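YjbQ family protein (Sulfolobus tokodaii, PDB 1VE0) is of unknown function but binds zinc and belongs to the uncharacterised YjbQ (UPF0047) family. Local coordinates at residues A37-H43 with R125-S131; D17-E23 with R113-E118; K2-F8 with E27-I32. All coordinates share one frame; numbering follows the deposited sequence.

Contact 1. Residues A37-H43 with R125-S131; sequences AHVIVKH and RTVLVKS. With SO4 (sulfate ion), chain B.
Strand 37-41 pairs antiparallel with 125-131 in the middle of the five-stranded sheet, the axes of the short segments at 161°, and Lys-42 and His-43 carry the contact on beyond it. His-38 with Lys-130 and Ile-40 with Leu-128 are hydrogen-bonded pairs, Ile-40 N lying 2.7 Å from Leu-128 O. Ala-37, Val-39, Val-127, Val-129 and Ser-131 share one face of this antiparallel sheet, where CG1 of Val-39 touches CG1 of Val-127 at 3.8 Å and Val-25 of the overlying helix 22-28 packs against Val-39 and Val-129. From the His-38 and Leu-128 face, NZ of Lys-130 reaches Ile-101 O of the second subunit.

A water bridges Lys-42 N and Thr-126 O. His-43 NE2 takes the Thr-126 N-H in the ring plane, 2.9 Å away, which helps set the ring's rotation. Arg-125 CD lies over the ring face, a CH-pi contact 3.9 Å from the centroid. The bend at chi2 (-58°) helps bring Arg-125 NH2 above that face and to sulfate O2 (2.9 Å), while His-43 ND1 donates to sulfate O1 (3.1 Å). Arg-125 NH1 is held by Thr-45 OG1 and NE by Glu-118. Thr-44, Thr-45 and Arg-123 complete this anion site, probably filled from the crystallisation liquor.

Contact 2. Residues D17-E23 with R113-E118; sequences DSIDITE and RIILLE
Strand 17-20 runs antiparallel to 113-118, at 157° between the axes of the short segments, with Asp-17 opposite Glu-118 and Ile-19 opposite Leu-116 as hydrogen-bonded pairs. Beyond the last strand pair, Ile-21 N still donates to Ile-114 O, and Ile-114 N to Thr-22 OG1 (2.9 Å), so a side-chain oxygen continues the pairing where the chain turns into helix 22-28.

Asp-20 organises that turn. Its OD1 accepts from Thr-22 N, an Asx turn, and from Thr-22 OG1 at 2.6 Å, so the hydroxyl proton is committed to the carboxylate and the oxygen can receive the Ile-114 amide. The other oxygen, OD2, makes a salt bridge through its syn lone pair to Arg-113 NE at 2.8 Å, close to the guanidinium plane, although carboxylate and guanidinium are turned 75° apart. Bends at chi2 and chi3 (-71°) fold Arg-113 back over this corner; Thr-22 OG1 sits 3.1 Å above one guanidinium face, and Glu-23 OE1 adds a weak salt bridge to NH1 at the edge, completing a salt-bridge network.

Ile-21 and Ile-114 meet at about a right angle, CG1 of Ile-21 lying 3.6 Å from CG2 of Ile-114. Strand 46-51 flanks 113-118 in this three-stranded sheet. On the Ser-18 and Ile-115 face lies helix 55-68, whose Met-58 O is hydrogen-bonded to Ser-18 OG.

Contact 3. Residues K2-F8 with E27-I32; sequences KIISKEF and EAIKGI
Lys-6, Ile-4 and Lys-2 lean from residues 2-8 of strand 2-11, at the edge of the five-stranded antiparallel sheet within this chain, onto the end of helix 22-28 and the turn that follows it. The alternation of the strand selects them: their CB atoms and that of Phe-8 point toward 27-32, while Ile-3, Ser-5 and Glu-7 point away.

Lys-6 can be followed outward. Its CB lies 4.0 Å from CB of Ala-28, an aliphatic contact; CG and CD then run past the Ala-28 carbonyl oxygen, CG at 3.8 Å. As modelled, bends at chi3 (-77°) and chi4 (-76°) curl the chain round that oxygen. CE is placed too close to the same oxygen, so the detail there is doubtful. The ammonium NZ ends between two backbone oxygens near the helix end, with a weak hydrogen bond to Ala-28 O, itself less surely placed, and 3.0 Å from Lys-30 O. With an alanine here, Ala-28 O is likely to lose this weak bond and a gap to open beside Ala-28 CB.

Farther toward the N terminus the contact is mostly apolar. Ile-4 and Ile-32 lie alongside, running opposite ways, CG1 to CG1 at 3.6 Å, and CG2 of Ile-4 faces the Ala-28 carbonyl. Gly-31 lies beside them with positive phi (126°); a side chain on it would run into Ile-4 CD1. At the far end, Lys-2 lays its CG 3.7 Å from Ile-32 CD1, and its CD comes 3.3 Å from the Gly-31 carbonyl oxygen.

How the contacts relate
From the N terminus, strand 2-11 leads through strand 17-20 into helix 22-28, and contact 3 closes this first, short loop by returning the helix end to the starting strand. Contact 2 opens inside that loop and closes only at 113-118, so the two cross. Contact 1 opens after contact 3 has closed and shuts at 125-131, crossing contact 2 in turn. Contacts 1 and 3 share the larger sheet: Val-127 N and Val-129 N meet Phe-8 O and Lys-6 O, each at 2.8 Å. Contact 2 ties in the smaller sheet through the Arg-125 to Glu-118 salt bridge and packing of Ile-21 on Phe-8 and Val-127.

Contact 1. Residues A37-H43 with R125-S131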
# COMPACT_ATOMS: atom_id res chain seq x y z
N ALA A 37 -4.28 11.40 -7.62
CA ALA A 37 -4.23 10.48 -8.74
C ALA A 37 -4.03 9.10 -8.14
O ALA A 37 -3.10 8.88 -7.36
CB ALA A 37 -3.05 10.82 -9.65
N HIS A 38 -4.92 8.18 -8.48
CA HIS A 38 -4.78 6.81 -8.01
C HIS A 38 -4.25 6.05 -9.22
O HIS A 38 -4.95 5.93 -10.22
CB HIS A 38 -6.14 6.23 -7.61
CG HIS A 38 -6.73 6.89 -6.40
ND1 HIS A 38 -6.44 6.48 -5.12
CD2 HIS A 38 -7.57 7.94 -6.28
CE1 HIS A 38 -7.08 7.25 -4.26
NE2 HIS A 38 -7.77 8.15 -4.94
N VAL A 39 -3.02 5.57 -9.14
CA VAL A 39 -2.40 4.83 -10.24
C VAL A 39 -2.68 3.37 -9.90
O VAL A 39 -2.14 2.82 -8.92
CB VAL A 39 -0.89 5.09 -10.29
CG1 VAL A 39 -0.25 4.32 -11.45
CG2 VAL A 39 -0.66 6.60 -10.47
N ILE A 40 -3.53 2.76 -10.71
CA ILE A 40 -4.01 1.41 -10.47
C ILE A 40 -3.83 0.41 -11.61
O ILE A 40 -3.98 0.76 -12.77
CB ILE A 40 -5.55 1.47 -10.18
CG1 ILE A 40 -5.81 2.33 -8.95
CG2 ILE A 40 -6.15 0.06 -10.03
CD1 ILE A 40 -7.16 3.00 -8.98
N VAL A 41 -3.49 -0.83 -11.28
CA VAL A 41 -3.46 -1.84 -12.34
C VAL A 41 -4.54 -2.83 -11.93
O VAL A 41 -4.70 -3.13 -10.75
CB VAL A 41 -2.11 -2.59 -12.48
CG1 VAL A 41 -1.07 -1.65 -13.10
CG2 VAL A 41 -1.65 -3.16 -11.12
N LYS A 42 -5.32 -3.30 -12.89
CA LYS A 42 -6.36 -4.26 -12.58
C LYS A 42 -5.77 -5.65 -12.78
O LYS A 42 -6.50 -6.61 -13.04
CB LYS A 42 -7.57 -4.07 -13.50
CG LYS A 42 -8.21 -2.70 -13.41
CD LYS A 42 -9.40 -2.62 -14.36
CE LYS A 42 -9.89 -1.21 -14.56
NZ LYS A 42 -11.03 -1.18 -15.53
N HIS A 43 -4.45 -5.74 -12.64
CA HIS A 43 -3.72 -7.00 -12.79
C HIS A 43 -3.40 -7.57 -11.41
O HIS A 43 -3.40 -6.84 -10.43
CB HIS A 43 -2.42 -6.75 -13.54
CG HIS A 43 -2.61 -6.26 -14.94
ND1 HIS A 43 -3.28 -7.00 -15.90
CD2 HIS A 43 -2.20 -5.12 -15.55
CE1 HIS A 43 -3.27 -6.33 -17.04
NE2 HIS A 43 -2.63 -5.19 -16.86
N ARG A 125 0.65 -4.59 -20.29
CA ARG A 125 -0.03 -4.27 -19.05
C ARG A 125 -0.81 -2.99 -19.19
O ARG A 125 -0.37 -2.04 -19.84
CB ARG A 125 0.98 -4.14 -17.91
CG ARG A 125 1.77 -5.41 -17.63
CD ARG A 125 0.82 -6.56 -17.29
NE ARG A 125 1.52 -7.64 -16.60
CZ ARG A 125 0.91 -8.57 -15.87
NH1 ARG A 125 1.62 -9.52 -15.28
NH2 ARG A 125 -0.41 -8.55 -15.73
N THR A 126 -1.97 -2.96 -18.57
CA THR A 126 -2.80 -1.77 -18.62
C THR A 126 -2.75 -1.04 -17.29
O THR A 126 -2.86 -1.66 -16.23
CB THR A 126 -4.25 -2.13 -18.93
OG1 THR A 126 -4.32 -2.78 -20.20
CG2 THR A 126 -5.12 -0.88 -18.94
N VAL A 127 -2.57 0.27 -17.34
CA VAL A 127 -2.55 1.08 -16.13
C VAL A 127 -3.74 2.04 -16.13
O VAL A 127 -3.98 2.75 -17.11
CB VAL A 127 -1.26 1.93 -16.02
CG1 VAL A 127 -1.32 2.81 -14.77
CG2 VAL A 127 -0.05 1.02 -15.96
N LEU A 128 -4.51 2.03 -15.06
CA LEU A 128 -5.63 2.96 -14.94
C LEU A 128 -5.23 4.11 -14.00
O LEU A 128 -4.73 3.87 -12.89
CB LEU A 128 -6.87 2.26 -14.37
CG LEU A 128 -7.96 3.16 -13.79
CD1 LEU A 128 -8.64 3.98 -14.90
CD2 LEU A 128 -8.98 2.29 -13.06
N VAL A 129 -5.42 5.34 -14.46
CA VAL A 129 -5.14 6.50 -13.62
C VAL A 129 -6.51 7.14 -13.38
O VAL A 129 -7.14 7.70 -14.29
CB VAL A 129 -4.20 7.52 -14.30
CG1 VAL A 129 -3.93 8.68 -13.32
CG2 VAL A 129 -2.87 6.83 -14.69
N LYS A 130 -6.97 7.03 -12.15
CA LYS A 130 -8.26 7.56 -11.76
C LYS A 130 -7.96 8.74 -10.85
O LYS A 130 -7.50 8.56 -9.72
CB LYS A 130 -9.03 6.48 -11.00
CG LYS A 130 -10.46 6.84 -10.66
CD LYS A 130 -11.41 5.92 -11.36
CE LYS A 130 -12.84 6.16 -10.92
NZ LYS A 130 -13.77 5.49 -11.86
N SER A 131 -8.22 9.95 -11.35
CA SER A 131 -7.95 11.15 -10.58
C SER A 131 -9.20 11.85 -10.11
O SER A 131 -10.23 11.88 -10.80
CB SER A 131 -7.11 12.12 -11.41
OG SER A 131 -5.97 11.48 -11.93
S SO4 B . -3.25 -10.69 -14.33
O1 SO4 B . -3.85 -9.97 -15.47
O2 SO4 B . -2.09 -9.95 -13.83
O3 SO4 B . -2.82 -12.02 -14.79
O4 SO4 B . -4.25 -10.82 -13.25
O HOH W 1 -5.16 -2.59 -15.49

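Contact 2. Residues D17-E23 with R113-E118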
# COMPACT_ATOMS: atom_id res chain seq x y z
N ASP A 17 10.51 -7.22 -14.93
CA ASP A 17 10.82 -5.98 -15.62
C ASP A 17 10.35 -4.81 -14.76
O ASP A 17 9.49 -4.96 -13.89
CB ASP A 17 10.11 -5.96 -16.97
CG ASP A 17 10.73 -4.99 -17.95
OD1 ASP A 17 11.81 -4.43 -17.65
OD2 ASP A 17 10.14 -4.80 -19.04
N SER A 18 10.94 -3.65 -14.99
CA SER A 18 10.57 -2.45 -14.25
C SER A 18 10.52 -1.30 -15.25
O SER A 18 11.46 -1.07 -16.00
CB SER A 18 11.57 -2.17 -13.12
OG SER A 18 12.91 -2.29 -13.56
N ILE A 19 9.40 -0.60 -15.26
CA ILE A 19 9.22 0.49 -16.21
C ILE A 19 8.78 1.78 -15.56
O ILE A 19 7.81 1.78 -14.80
CB ILE A 19 8.16 0.10 -17.26
CG1 ILE A 19 8.64 -1.13 -18.06
CG2 ILE A 19 7.86 1.28 -18.18
CD1 ILE A 19 7.62 -1.65 -19.06
N ASP A 20 9.49 2.86 -15.87
CA ASP A 20 9.16 4.19 -15.35
C ASP A 20 7.97 4.68 -16.17
O ASP A 20 8.10 4.94 -17.36
CB ASP A 20 10.36 5.13 -15.53
CG ASP A 20 10.15 6.48 -14.88
OD1 ASP A 20 8.99 6.91 -14.72
OD2 ASP A 20 11.16 7.14 -14.53
N ILE A 21 6.80 4.81 -15.54
CA ILE A 21 5.61 5.24 -16.26
C ILE A 21 5.16 6.65 -15.90
O ILE A 21 4.05 7.05 -16.22
CB ILE A 21 4.42 4.26 -16.01
CG1 ILE A 21 4.15 4.12 -14.50
CG2 ILE A 21 4.76 2.90 -16.61
CD1 ILE A 21 2.90 3.31 -14.18
N THR A 22 6.04 7.41 -15.25
CA THR A 22 5.71 8.77 -14.82
C THR A 22 5.15 9.67 -15.93
O THR A 22 4.15 10.35 -15.74
CB THR A 22 6.94 9.47 -14.23
OG1 THR A 22 7.61 8.58 -13.32
CG2 THR A 22 6.53 10.73 -13.49
N GLU A 23 5.81 9.69 -17.09
CA GLU A 23 5.34 10.54 -18.18
C GLU A 23 3.92 10.21 -18.62
O GLU A 23 3.10 11.12 -18.85
CB GLU A 23 6.30 10.46 -19.38
CG GLU A 23 7.75 10.77 -19.03
CD GLU A 23 7.92 12.17 -18.44
OE1 GLU A 23 8.96 12.42 -17.78
OE2 GLU A 23 7.03 13.02 -18.65
N ARG A 113 9.53 8.65 -8.86
CA ARG A 113 9.03 8.32 -10.18
C ARG A 113 7.97 7.24 -9.94
O ARG A 113 7.99 6.55 -8.93
CB ARG A 113 10.15 7.76 -11.06
CG ARG A 113 11.34 8.74 -11.25
CD ARG A 113 10.94 9.98 -12.03
NE ARG A 113 10.68 9.69 -13.43
CZ ARG A 113 10.38 10.61 -14.35
NH1 ARG A 113 10.16 10.24 -15.61
NH2 ARG A 113 10.28 11.89 -14.01
N ILE A 114 7.02 7.13 -10.85
CA ILE A 114 5.97 6.14 -10.74
C ILE A 114 6.51 4.95 -11.52
O ILE A 114 6.84 5.07 -12.69
CB ILE A 114 4.67 6.67 -11.36
CG1 ILE A 114 4.28 7.97 -10.63
CG2 ILE A 114 3.56 5.61 -11.24
CD1 ILE A 114 3.08 8.68 -11.22
N ILE A 115 6.63 3.81 -10.85
CA ILE A 115 7.21 2.64 -11.49
C ILE A 115 6.31 1.41 -11.53
O ILE A 115 5.68 1.06 -10.52
CB ILE A 115 8.51 2.25 -10.75
CG1 ILE A 115 9.52 3.41 -10.85
CG2 ILE A 115 9.08 0.96 -11.32
CD1 ILE A 115 10.62 3.35 -9.82
N LEU A 116 6.24 0.75 -12.69
CA LEU A 116 5.46 -0.49 -12.78
C LEU A 116 6.46 -1.65 -12.62
O LEU A 116 7.47 -1.68 -13.31
CB LEU A 116 4.75 -0.61 -14.14
CG LEU A 116 4.22 -2.01 -14.50
CD1 LEU A 116 3.13 -2.44 -13.54
CD2 LEU A 116 3.67 -1.98 -15.91
N LEU A 117 6.18 -2.57 -11.71
CA LEU A 117 7.05 -3.73 -11.48
C LEU A 117 6.32 -4.95 -12.03
O LEU A 117 5.18 -5.22 -11.65
CB LEU A 117 7.37 -3.91 -9.99
CG LEU A 117 8.23 -2.83 -9.29
CD1 LEU A 117 8.47 -3.24 -7.83
CD2 LEU A 117 9.58 -2.67 -10.02
N GLU A 118 6.98 -5.66 -12.92
CA GLU A 118 6.44 -6.84 -13.59
C GLU A 118 7.12 -8.09 -13.05
O GLU A 118 8.34 -8.13 -12.93
CB GLU A 118 6.70 -6.69 -15.10
CG GLU A 118 6.43 -7.92 -15.97
CD GLU A 118 4.97 -8.29 -16.03
OE1 GLU A 118 4.48 -8.93 -15.07
OE2 GLU A 118 4.30 -7.93 -17.04

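Contact 3. Residues K2-F8 with E27-I32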
# COMPACT_ATOMS: atom_id res chain seq x y z
N LYS A 2 -14.53 16.73 -9.49
CA LYS A 2 -14.29 16.19 -10.82
C LYS A 2 -13.61 14.81 -10.78
O LYS A 2 -12.80 14.54 -9.91
CB LYS A 2 -13.42 17.18 -11.58
CG LYS A 2 -13.07 16.82 -13.00
CD LYS A 2 -12.46 18.04 -13.69
CE LYS A 2 -13.40 19.23 -13.61
NZ LYS A 2 -12.92 20.38 -14.43
N ILE A 3 -13.96 13.95 -11.74
CA ILE A 3 -13.38 12.60 -11.80
C ILE A 3 -12.85 12.28 -13.19
O ILE A 3 -13.61 12.27 -14.16
CB ILE A 3 -14.42 11.53 -11.46
CG1 ILE A 3 -15.00 11.79 -10.07
CG2 ILE A 3 -13.78 10.14 -11.54
CD1 ILE A 3 -16.16 10.89 -9.70
N ILE A 4 -11.56 12.02 -13.29
CA ILE A 4 -10.95 11.68 -14.56
C ILE A 4 -10.53 10.22 -14.50
O ILE A 4 -9.96 9.77 -13.50
CB ILE A 4 -9.70 12.55 -14.87
CG1 ILE A 4 -10.08 14.03 -14.97
CG2 ILE A 4 -9.07 12.10 -16.17
CD1 ILE A 4 -11.09 14.34 -16.05
N SER A 5 -10.82 9.49 -15.57
CA SER A 5 -10.46 8.08 -15.64
C SER A 5 -9.80 7.86 -16.98
O SER A 5 -10.44 8.01 -18.03
CB SER A 5 -11.71 7.21 -15.54
OG SER A 5 -12.44 7.49 -14.37
N LYS A 6 -8.51 7.52 -16.96
CA LYS A 6 -7.79 7.28 -18.20
C LYS A 6 -6.83 6.11 -18.07
O LYS A 6 -6.13 5.97 -17.06
CB LYS A 6 -7.01 8.54 -18.61
CG LYS A 6 -7.92 9.71 -18.95
CD LYS A 6 -7.29 10.64 -19.99
CE LYS A 6 -6.22 11.55 -19.39
NZ LYS A 6 -6.77 12.70 -18.60
N GLU A 7 -6.81 5.28 -19.11
CA GLU A 7 -5.95 4.10 -19.13
C GLU A 7 -4.91 4.18 -20.24
O GLU A 7 -5.14 4.81 -21.27
CB GLU A 7 -6.79 2.84 -19.36
CG GLU A 7 -7.80 2.53 -18.26
CD GLU A 7 -8.54 1.22 -18.49
OE1 GLU A 7 -9.23 0.75 -17.56
OE2 GLU A 7 -8.44 0.66 -19.60
N PHE A 8 -3.76 3.54 -20.02
CA PHE A 8 -2.72 3.47 -21.03
C PHE A 8 -2.05 2.12 -20.85
O PHE A 8 -2.18 1.50 -19.79
CB PHE A 8 -1.71 4.63 -20.90
CG PHE A 8 -0.95 4.65 -19.59
CD1 PHE A 8 0.18 3.86 -19.41
CD2 PHE A 8 -1.35 5.51 -18.56
CE1 PHE A 8 0.91 3.91 -18.23
CE2 PHE A 8 -0.62 5.57 -17.36
CZ PHE A 8 0.52 4.77 -17.20
N GLU A 27 0.31 12.61 -18.32
CA GLU A 27 -0.64 12.91 -19.39
C GLU A 27 -2.05 12.50 -18.97
O GLU A 27 -3.02 13.22 -19.22
CB GLU A 27 -0.26 12.15 -20.67
CG GLU A 27 1.03 12.61 -21.29
CD GLU A 27 0.96 14.05 -21.79
OE1 GLU A 27 2.02 14.68 -21.95
OE2 GLU A 27 -0.17 14.54 -22.03
N ALA A 28 -2.15 11.35 -18.31
CA ALA A 28 -3.44 10.83 -17.88
C ALA A 28 -4.20 11.65 -16.82
O ALA A 28 -5.42 11.52 -16.69
CB ALA A 28 -3.28 9.38 -17.40
N ILE A 29 -3.51 12.52 -16.08
CA ILE A 29 -4.20 13.31 -15.06
C ILE A 29 -4.79 14.62 -15.61
O ILE A 29 -5.54 15.29 -14.91
CB ILE A 29 -3.27 13.68 -13.87
CG1 ILE A 29 -2.10 14.54 -14.35
CG2 ILE A 29 -2.78 12.40 -13.20
CD1 ILE A 29 -1.34 15.25 -13.23
N LYS A 30 -4.45 14.97 -16.84
CA LYS A 30 -4.95 16.21 -17.41
C LYS A 30 -6.45 16.33 -17.23
O LYS A 30 -7.21 15.43 -17.57
CB LYS A 30 -4.56 16.33 -18.89
CG LYS A 30 -3.05 16.53 -19.09
CD LYS A 30 -2.73 16.99 -20.50
CE LYS A 30 -1.25 16.83 -20.82
NZ LYS A 30 -0.36 17.53 -19.87
N GLY A 31 -6.87 17.44 -16.66
CA GLY A 31 -8.28 17.66 -16.40
C GLY A 31 -8.43 17.99 -14.93
O GLY A 31 -9.36 18.68 -14.53
N ILE A 32 -7.51 17.47 -14.12
CA ILE A 32 -7.52 17.73 -12.68
C ILE A 32 -6.40 18.72 -12.34
O ILE A 32 -5.26 18.55 -12.76
CB ILE A 32 -7.28 16.42 -11.88
CG1 ILE A 32 -8.45 15.45 -12.11
CG2 ILE A 32 -7.10 16.75 -10.40
CD1 ILE A 32 -9.79 15.93 -11.57